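Local coordinates for protein phosphatidylinositol phosphate phosphatase (Schizosaccharomyces pombe, PDB 1I9Z) that removes the 5-phosphate from soluble and lipid inositol phosphates; this chain is its magnesium-dependent catalytic domain, at residues 32-43 against 301-309; 129-138 against 183-194. All blocks are in the same frame, centred on the assembly; numbering follows the deposited sequence.

Overall arrangement
From the N terminus, the chain runs through strand 20-33 of the six-stranded sheet into residues 32-43, which pair with 301-309, the link between strands 292-298 and 309-320. Interaction 1 thus closes a loop across 257 intervening residues, at the end of the fold that holds the calcium ion and the bound inositol bisphosphate. Interaction 2 is nested inside it: residues 129-138, on the outer strand 127-136 of the five-stranded sheet, meet 183-194, the end of helix 174-187 and the loop beyond, after 44 intervening residues. The two centres lie 27 Å apart and their nearest atoms about 13 Å. One joins segments at the active site; the other packs helix and loop against a sheet in this DNase I-like fold.

Interaction 1 (32-43 against 301-309); sequences YNLNGCSATTKL and LYYSDHRPI
With CG of N33 anti to the backbone N (chi1 178°), its amide lies flat over the H306 imidazole, the two planes 8° apart, and N33 CB stands above the ring centre, 3.6 Å from the H306 centroid. A similar turn of Y32 (chi1 -160°) lays its ring beneath P308, whose CB sits over one face, 3.5 Å from Y32 CG; L34 CD2 lies over the opposite face, toward the rim. S304 OG donates to N33 O (2.7 Å), tilted out of the carbonyl plane, and accepts from H306 N in an ST turn. Y303 meets the carbonyl of K42 with its hydroxyl, OH to O 2.7 Å, in the carbonyl plane and on a lone pair. Water 1 bonds to Y32 OH, L301 O, S304 N and H306 O, joining the tyrosine to the opposing backbone. The N35 amide stacks on the D305 carboxylate, with N35 CB 3.4 Å from D305 OD1. This pair belongs to the active site: the N35 side chain is about 3 Å from the calcium ion at nearest atoms, and D305 touches inositol 1,4-bisphosphate. In the second shell, D207 and E64 hold N33 ND2 while D283 accepts from H306 ND1, probably fixing both stacked groups. Strand 57-63 flanks Y32 and N33, helix 78-94 packs on L34 and L43, and W46 of helix 44-47 meets Y32, L301 and P308.

Interaction 2 (129-138 against 183-194); sequences NVEGTVKKTG and TIASGLRFRRGR
Ionic contacts centre on E131, whose carboxylate R194 grips side-on with two nitrogens: NE reaches OE1 (2.9 Å, N-H...O 166°) and NH2 reaches OE2 (3.2 Å, 177°). The carboxylate and guanidinium planes stand 56° apart, and both nitrogens approach from above the carboxylate plane. R194 CG is anti to its backbone N, and a bend at chi3 brings the guanidinium edge to E131.

Among the polar links, R191 backbone N donates to E131 OE1 (3.2 Å) from the face opposite R194 NE, giving that oxygen two donors. Water 7 joins T133 OG1, V134 O and R189 N, bridging strand and loop backbones.

Apolar packing runs along the same side of the strand. T133 CG2 lies over one face of the F190 ring, offset toward its rim, and L188 CD1 wedges against K135 CB (3.5 Å). The aliphatic chain of K135 crosses T183 and passes beside G187 at the helix end.

This is structural packing, the T137 side chain about 13 Å from the bound inositol bisphosphate: the end of helix 174-187 and the loop after it line edge strand 127-136 of the five-stranded sheet in this DNase I-like domain. I184, L188 and F190 continue onto strands 147-155 and 158-166, while V130 and V134 turn to strand 102-110 of the other sheet.

Interaction 1 (32-43 against 301-309)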
# COMPACT_ATOMS: atom_id res chain seq x y z
N TYR A 32 -9.87 1.79 -4.49
CA TYR A 32 -11.20 2.20 -4.90
C TYR A 32 -12.32 1.69 -4.02
O TYR A 32 -12.48 0.48 -3.88
CB TYR A 32 -11.42 1.73 -6.36
CG TYR A 32 -12.52 2.42 -7.17
CD1 TYR A 32 -13.30 3.48 -6.67
CD2 TYR A 32 -12.72 2.04 -8.51
CE1 TYR A 32 -14.28 4.12 -7.51
CE2 TYR A 32 -13.66 2.67 -9.31
CZ TYR A 32 -14.43 3.69 -8.81
OH TYR A 32 -15.42 4.28 -9.62
N ASN A 33 -13.03 2.59 -3.33
CA ASN A 33 -14.22 2.21 -2.58
C ASN A 33 -15.32 2.27 -3.67
O ASN A 33 -15.70 3.35 -4.15
CB ASN A 33 -14.61 3.24 -1.49
CG ASN A 33 -15.85 2.83 -0.78
OD1 ASN A 33 -16.83 2.44 -1.44
ND2 ASN A 33 -15.87 2.92 0.57
N LEU A 34 -15.80 1.09 -4.04
CA LEU A 34 -16.79 0.88 -5.12
C LEU A 34 -18.24 1.17 -4.87
O LEU A 34 -19.02 1.25 -5.84
CB LEU A 34 -16.73 -0.61 -5.51
CG LEU A 34 -15.34 -1.02 -5.94
CD1 LEU A 34 -15.34 -2.61 -5.91
CD2 LEU A 34 -15.04 -0.52 -7.39
N ASN A 35 -18.63 1.29 -3.60
CA ASN A 35 -20.03 1.50 -3.28
C ASN A 35 -20.89 0.37 -3.91
O ASN A 35 -22.05 0.62 -4.33
CB ASN A 35 -20.51 2.86 -3.77
CG ASN A 35 -21.83 3.26 -3.17
OD1 ASN A 35 -22.14 2.99 -2.00
ND2 ASN A 35 -22.66 3.91 -4.01
N GLY A 36 -20.28 -0.82 -4.02
CA GLY A 36 -20.99 -1.99 -4.55
C GLY A 36 -21.23 -1.96 -6.05
O GLY A 36 -22.00 -2.79 -6.54
N CYS A 37 -20.58 -1.06 -6.78
CA CYS A 37 -20.79 -1.00 -8.25
C CYS A 37 -20.27 -2.23 -8.95
O CYS A 37 -19.37 -2.91 -8.48
CB CYS A 37 -20.13 0.25 -8.88
SG CYS A 37 -18.30 0.21 -8.98
N SER A 38 -20.84 -2.49 -10.14
CA SER A 38 -20.39 -3.64 -10.94
C SER A 38 -19.01 -3.61 -11.55
O SER A 38 -18.55 -2.59 -12.02
CB SER A 38 -21.37 -3.85 -12.11
OG SER A 38 -22.69 -3.79 -11.61
N ALA A 39 -18.39 -4.77 -11.60
CA ALA A 39 -17.09 -4.98 -12.18
C ALA A 39 -17.11 -4.52 -13.62
O ALA A 39 -18.11 -4.73 -14.32
CB ALA A 39 -16.74 -6.46 -12.15
N THR A 40 -16.02 -3.93 -14.10
CA THR A 40 -15.98 -3.47 -15.51
C THR A 40 -14.53 -3.32 -15.87
O THR A 40 -13.70 -3.10 -14.98
CB THR A 40 -16.71 -2.08 -15.66
OG1 THR A 40 -16.50 -1.56 -17.00
CG2 THR A 40 -16.17 -1.05 -14.62
N THR A 41 -14.18 -3.45 -17.16
CA THR A 41 -12.81 -3.28 -17.59
C THR A 41 -12.62 -1.81 -17.96
O THR A 41 -11.55 -1.42 -18.36
CB THR A 41 -12.50 -4.08 -18.87
OG1 THR A 41 -13.48 -3.73 -19.86
CG2 THR A 41 -12.63 -5.58 -18.61
N LYS A 42 -13.65 -1.00 -17.82
CA LYS A 42 -13.50 0.40 -18.22
C LYS A 42 -12.86 1.19 -17.06
O LYS A 42 -13.50 2.06 -16.47
CB LYS A 42 -14.86 1.03 -18.57
CG LYS A 42 -15.60 0.32 -19.71
CD LYS A 42 -15.02 0.71 -21.02
CE LYS A 42 -13.80 -0.10 -21.37
NZ LYS A 42 -13.50 -0.01 -22.86
N LEU A 43 -11.58 0.91 -16.84
CA LEU A 43 -10.79 1.54 -15.76
C LEU A 43 -9.51 2.15 -16.26
O LEU A 43 -8.58 2.41 -15.49
CB LEU A 43 -10.42 0.44 -14.76
CG LEU A 43 -11.53 -0.51 -14.28
CD1 LEU A 43 -10.92 -1.65 -13.44
CD2 LEU A 43 -12.53 0.29 -13.40
N LEU A 301 -13.21 8.66 -12.29
CA LEU A 301 -14.14 7.55 -12.62
C LEU A 301 -15.38 7.86 -11.79
O LEU A 301 -15.26 8.29 -10.63
CB LEU A 301 -13.63 6.17 -12.23
CG LEU A 301 -12.52 5.57 -13.10
CD1 LEU A 301 -12.39 4.08 -12.74
CD2 LEU A 301 -12.91 5.72 -14.63
N TYR A 302 -16.56 7.59 -12.34
CA TYR A 302 -17.81 8.04 -11.73
C TYR A 302 -18.80 6.95 -11.32
O TYR A 302 -19.99 7.25 -11.07
CB TYR A 302 -18.49 8.98 -12.79
CG TYR A 302 -17.70 10.26 -13.08
CD1 TYR A 302 -16.64 10.29 -14.02
CD2 TYR A 302 -18.04 11.43 -12.42
CE1 TYR A 302 -15.92 11.51 -14.30
CE2 TYR A 302 -17.36 12.64 -12.65
CZ TYR A 302 -16.30 12.66 -13.60
OH TYR A 302 -15.63 13.82 -13.86
N TYR A 303 -18.30 5.71 -11.22
CA TYR A 303 -19.19 4.60 -10.90
C TYR A 303 -19.64 4.56 -9.47
O TYR A 303 -20.61 3.89 -9.16
CB TYR A 303 -18.51 3.26 -11.19
CG TYR A 303 -17.86 3.22 -12.54
CD1 TYR A 303 -16.57 2.73 -12.70
CD2 TYR A 303 -18.57 3.65 -13.69
CE1 TYR A 303 -15.95 2.69 -13.99
CE2 TYR A 303 -17.98 3.57 -14.95
CZ TYR A 303 -16.68 3.10 -15.10
OH TYR A 303 -16.07 3.02 -16.36
N SER A 304 -18.90 5.27 -8.62
CA SER A 304 -19.13 5.21 -7.17
C SER A 304 -19.31 6.61 -6.56
O SER A 304 -19.22 7.62 -7.29
CB SER A 304 -17.88 4.51 -6.53
OG SER A 304 -17.93 4.54 -5.09
N ASP A 305 -19.62 6.66 -5.26
CA ASP A 305 -19.70 7.96 -4.60
C ASP A 305 -18.28 8.36 -4.13
O ASP A 305 -18.08 9.45 -3.60
CB ASP A 305 -20.71 7.95 -3.44
CG ASP A 305 -20.47 6.83 -2.46
OD1 ASP A 305 -19.59 5.94 -2.60
OD2 ASP A 305 -21.22 6.89 -1.48
N HIS A 306 -17.29 7.51 -4.35
CA HIS A 306 -15.89 7.89 -4.11
C HIS A 306 -15.14 7.92 -5.43
O HIS A 306 -15.49 7.18 -6.37
CB HIS A 306 -15.09 6.85 -3.30
CG HIS A 306 -15.52 6.72 -1.89
ND1 HIS A 306 -14.66 6.91 -0.82
CD2 HIS A 306 -16.70 6.33 -1.36
CE1 HIS A 306 -15.30 6.63 0.31
NE2 HIS A 306 -16.54 6.26 0.01
N ARG A 307 -14.11 8.75 -5.53
CA ARG A 307 -13.19 8.65 -6.70
C ARG A 307 -12.10 7.70 -6.32
O ARG A 307 -11.74 7.61 -5.13
CB ARG A 307 -12.46 9.95 -7.00
CG ARG A 307 -13.41 11.05 -7.44
CD ARG A 307 -13.66 10.95 -9.05
NE ARG A 307 -14.60 12.02 -9.34
CZ ARG A 307 -15.92 11.92 -9.30
NH1 ARG A 307 -16.57 10.77 -9.08
NH2 ARG A 307 -16.62 13.07 -9.28
N PRO A 308 -11.56 6.93 -7.29
CA PRO A 308 -10.47 6.00 -7.06
C PRO A 308 -9.19 6.84 -6.99
O PRO A 308 -9.17 8.02 -7.47
CB PRO A 308 -10.48 5.06 -8.32
CG PRO A 308 -11.13 5.91 -9.38
CD PRO A 308 -12.02 6.96 -8.70
N ILE A 309 -8.14 6.28 -6.37
CA ILE A 309 -6.85 6.99 -6.28
C ILE A 309 -5.71 6.00 -6.59
O ILE A 309 -5.92 4.77 -6.70
CB ILE A 309 -6.59 7.55 -4.85
CG1 ILE A 309 -6.66 6.43 -3.81
CG2 ILE A 309 -7.65 8.60 -4.51
CD1 ILE A 309 -6.10 6.83 -2.39
O HOH W 1 -16.28 6.64 -8.78
O HOH W 2 -12.01 5.30 -3.61
O HOH W 3 -19.08 3.92 -0.79
O HOH W 4 -22.26 3.35 -7.02
O HOH W 5 -24.10 5.31 -0.97

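Interaction 2 (129-138 against 183-194)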
# COMPACT_ATOMS: atom_id res chain seq x y z
N ASN A 129 7.97 -16.64 -0.79
CA ASN A 129 7.37 -16.51 0.54
C ASN A 129 6.13 -15.59 0.59
O ASN A 129 5.95 -14.75 1.53
CB ASN A 129 8.43 -16.01 1.53
CG ASN A 129 9.74 -16.82 1.43
OD1 ASN A 129 9.68 -18.04 1.44
ND2 ASN A 129 10.90 -16.13 1.31
N VAL A 130 5.25 -15.75 -0.41
CA VAL A 130 4.05 -14.98 -0.44
C VAL A 130 3.10 -15.48 0.66
O VAL A 130 2.80 -16.70 0.73
CB VAL A 130 3.32 -15.12 -1.79
CG1 VAL A 130 2.08 -14.31 -1.77
CG2 VAL A 130 4.24 -14.73 -2.98
N GLU A 131 2.62 -14.56 1.51
CA GLU A 131 1.71 -14.90 2.58
C GLU A 131 0.58 -13.91 2.64
O GLU A 131 0.76 -12.74 2.23
CB GLU A 131 2.42 -14.93 3.94
CG GLU A 131 3.59 -15.97 3.90
CD GLU A 131 4.48 -15.97 5.16
OE1 GLU A 131 4.24 -15.19 6.07
OE2 GLU A 131 5.45 -16.74 5.19
N GLY A 132 -0.58 -14.34 3.12
CA GLY A 132 -1.67 -13.39 3.22
C GLY A 132 -2.43 -13.57 4.50
O GLY A 132 -2.40 -14.67 5.10
N THR A 133 -3.12 -12.50 4.93
CA THR A 133 -3.97 -12.63 6.11
C THR A 133 -5.01 -11.50 6.14
O THR A 133 -5.03 -10.62 5.25
CB THR A 133 -3.12 -12.65 7.40
OG1 THR A 133 -3.95 -13.06 8.51
CG2 THR A 133 -2.52 -11.27 7.67
N VAL A 134 -5.92 -11.54 7.10
CA VAL A 134 -6.92 -10.47 7.17
C VAL A 134 -7.13 -10.19 8.65
O VAL A 134 -6.77 -11.03 9.49
CB VAL A 134 -8.32 -10.94 6.61
CG1 VAL A 134 -8.16 -11.32 5.14
CG2 VAL A 134 -8.93 -12.09 7.50
N LYS A 135 -7.74 -9.05 8.95
CA LYS A 135 -8.07 -8.77 10.35
C LYS A 135 -9.28 -7.85 10.38
O LYS A 135 -9.26 -6.72 9.80
CB LYS A 135 -6.91 -8.09 11.10
CG LYS A 135 -7.27 -7.71 12.57
CD LYS A 135 -7.42 -8.95 13.44
CE LYS A 135 -7.83 -8.53 14.88
NZ LYS A 135 -8.04 -9.74 15.79
N LYS A 136 -10.34 -8.30 11.04
CA LYS A 136 -11.51 -7.45 11.17
C LYS A 136 -11.27 -6.44 12.30
O LYS A 136 -10.46 -6.67 13.26
CB LYS A 136 -12.78 -8.30 11.47
CG LYS A 136 -12.83 -8.88 12.86
CD LYS A 136 -13.94 -9.98 12.99
CE LYS A 136 -15.37 -9.40 12.83
NZ LYS A 136 -15.78 -8.38 13.91
N THR A 137 -11.96 -5.32 12.21
CA THR A 137 -11.86 -4.28 13.23
C THR A 137 -12.90 -4.65 14.28
O THR A 137 -13.93 -5.34 13.97
CB THR A 137 -12.32 -2.93 12.69
OG1 THR A 137 -13.73 -3.02 12.42
CG2 THR A 137 -11.66 -2.61 11.40
N GLY A 138 -12.65 -4.17 15.50
CA GLY A 138 -13.53 -4.44 16.59
C GLY A 138 -14.32 -3.26 17.14
O GLY A 138 -15.34 -2.83 16.57
N THR A 183 -5.73 -1.93 16.28
CA THR A 183 -6.29 -3.29 16.24
C THR A 183 -5.69 -4.07 15.09
O THR A 183 -5.29 -5.24 15.22
CB THR A 183 -7.83 -3.22 16.12
OG1 THR A 183 -8.39 -2.61 17.30
CG2 THR A 183 -8.49 -4.66 15.98
N ILE A 184 -5.61 -3.41 13.94
CA ILE A 184 -5.05 -4.06 12.77
C ILE A 184 -3.55 -4.19 12.84
O ILE A 184 -2.98 -5.22 12.45
CB ILE A 184 -5.46 -3.28 11.47
CG1 ILE A 184 -6.96 -3.35 11.29
CG2 ILE A 184 -4.62 -3.82 10.27
CD1 ILE A 184 -7.54 -2.27 10.26
N ALA A 185 -2.85 -3.15 13.28
CA ALA A 185 -1.38 -3.22 13.33
C ALA A 185 -0.94 -4.32 14.33
O ALA A 185 0.06 -5.02 14.12
CB ALA A 185 -0.84 -1.87 13.76
N SER A 186 -1.67 -4.48 15.43
CA SER A 186 -1.32 -5.55 16.38
C SER A 186 -1.91 -6.90 15.95
O SER A 186 -1.35 -7.96 16.22
CB SER A 186 -1.89 -5.28 17.78
OG SER A 186 -1.55 -3.96 18.22
N GLY A 187 -3.05 -6.86 15.27
CA GLY A 187 -3.70 -8.13 14.94
C GLY A 187 -3.35 -8.87 13.67
O GLY A 187 -3.59 -10.08 13.57
N LEU A 188 -2.83 -8.17 12.68
CA LEU A 188 -2.50 -8.82 11.42
C LEU A 188 -1.24 -9.68 11.64
O LEU A 188 -0.19 -9.17 12.07
CB LEU A 188 -2.26 -7.75 10.38
CG LEU A 188 -2.87 -7.49 9.00
CD1 LEU A 188 -4.28 -8.09 8.77
CD2 LEU A 188 -2.78 -5.98 8.79
N ARG A 189 -1.34 -10.96 11.37
CA ARG A 189 -0.17 -11.83 11.54
C ARG A 189 -0.15 -12.81 10.41
O ARG A 189 -1.18 -13.39 10.11
CB ARG A 189 -0.31 -12.61 12.83
CG ARG A 189 -0.05 -11.74 14.04
CD ARG A 189 1.45 -11.69 14.27
NE ARG A 189 1.74 -11.01 15.52
CZ ARG A 189 1.61 -9.70 15.68
NH1 ARG A 189 1.23 -8.95 14.66
NH2 ARG A 189 1.84 -9.15 16.86
N PHE A 190 1.00 -12.95 9.76
CA PHE A 190 1.08 -13.91 8.64
C PHE A 190 1.55 -15.25 9.20
O PHE A 190 1.24 -15.54 10.34
CB PHE A 190 2.03 -13.41 7.60
CG PHE A 190 1.65 -12.07 7.00
CD1 PHE A 190 2.24 -10.91 7.49
CD2 PHE A 190 0.79 -11.97 5.93
CE1 PHE A 190 1.99 -9.65 6.89
CE2 PHE A 190 0.54 -10.73 5.32
CZ PHE A 190 1.16 -9.56 5.83
N ARG A 191 2.26 -16.07 8.46
CA ARG A 191 2.71 -17.36 9.03
C ARG A 191 3.71 -17.21 10.18
O ARG A 191 4.56 -16.27 10.19
CB ARG A 191 3.36 -18.22 7.95
CG ARG A 191 2.39 -18.39 6.78
CD ARG A 191 2.89 -19.41 5.73
NE ARG A 191 2.99 -20.78 6.23
CZ ARG A 191 3.72 -21.75 5.64
NH1 ARG A 191 4.40 -21.48 4.54
NH2 ARG A 191 3.74 -22.98 6.14
N ARG A 192 3.63 -18.12 11.14
CA ARG A 192 4.59 -18.09 12.25
C ARG A 192 4.67 -16.75 12.98
O ARG A 192 5.76 -16.32 13.39
CB ARG A 192 5.99 -18.43 11.75
CG ARG A 192 6.03 -19.64 10.82
CD ARG A 192 7.40 -19.88 10.22
NE ARG A 192 8.36 -20.34 11.23
CZ ARG A 192 9.56 -19.80 11.43
NH1 ARG A 192 9.95 -18.75 10.70
NH2 ARG A 192 10.37 -20.32 12.36
N GLY A 193 3.52 -16.09 13.13
CA GLY A 193 3.50 -14.82 13.84
C GLY A 193 4.20 -13.64 13.19
O GLY A 193 4.41 -12.65 13.86
N ARG A 194 4.59 -13.73 11.92
CA ARG A 194 5.24 -12.59 11.26
C ARG A 194 4.29 -11.34 11.24
O ARG A 194 3.13 -11.47 10.86
CB ARG A 194 5.56 -12.98 9.81
CG ARG A 194 6.22 -11.90 9.01
CD ARG A 194 5.99 -12.11 7.47
NE ARG A 194 6.42 -13.39 6.86
CZ ARG A 194 7.67 -13.70 6.47
NH1 ARG A 194 8.68 -12.83 6.65
NH2 ARG A 194 7.90 -14.86 5.83
O HOH W 6 5.77 -18.61 3.50
O HOH W 7 -4.18 -11.89 11.07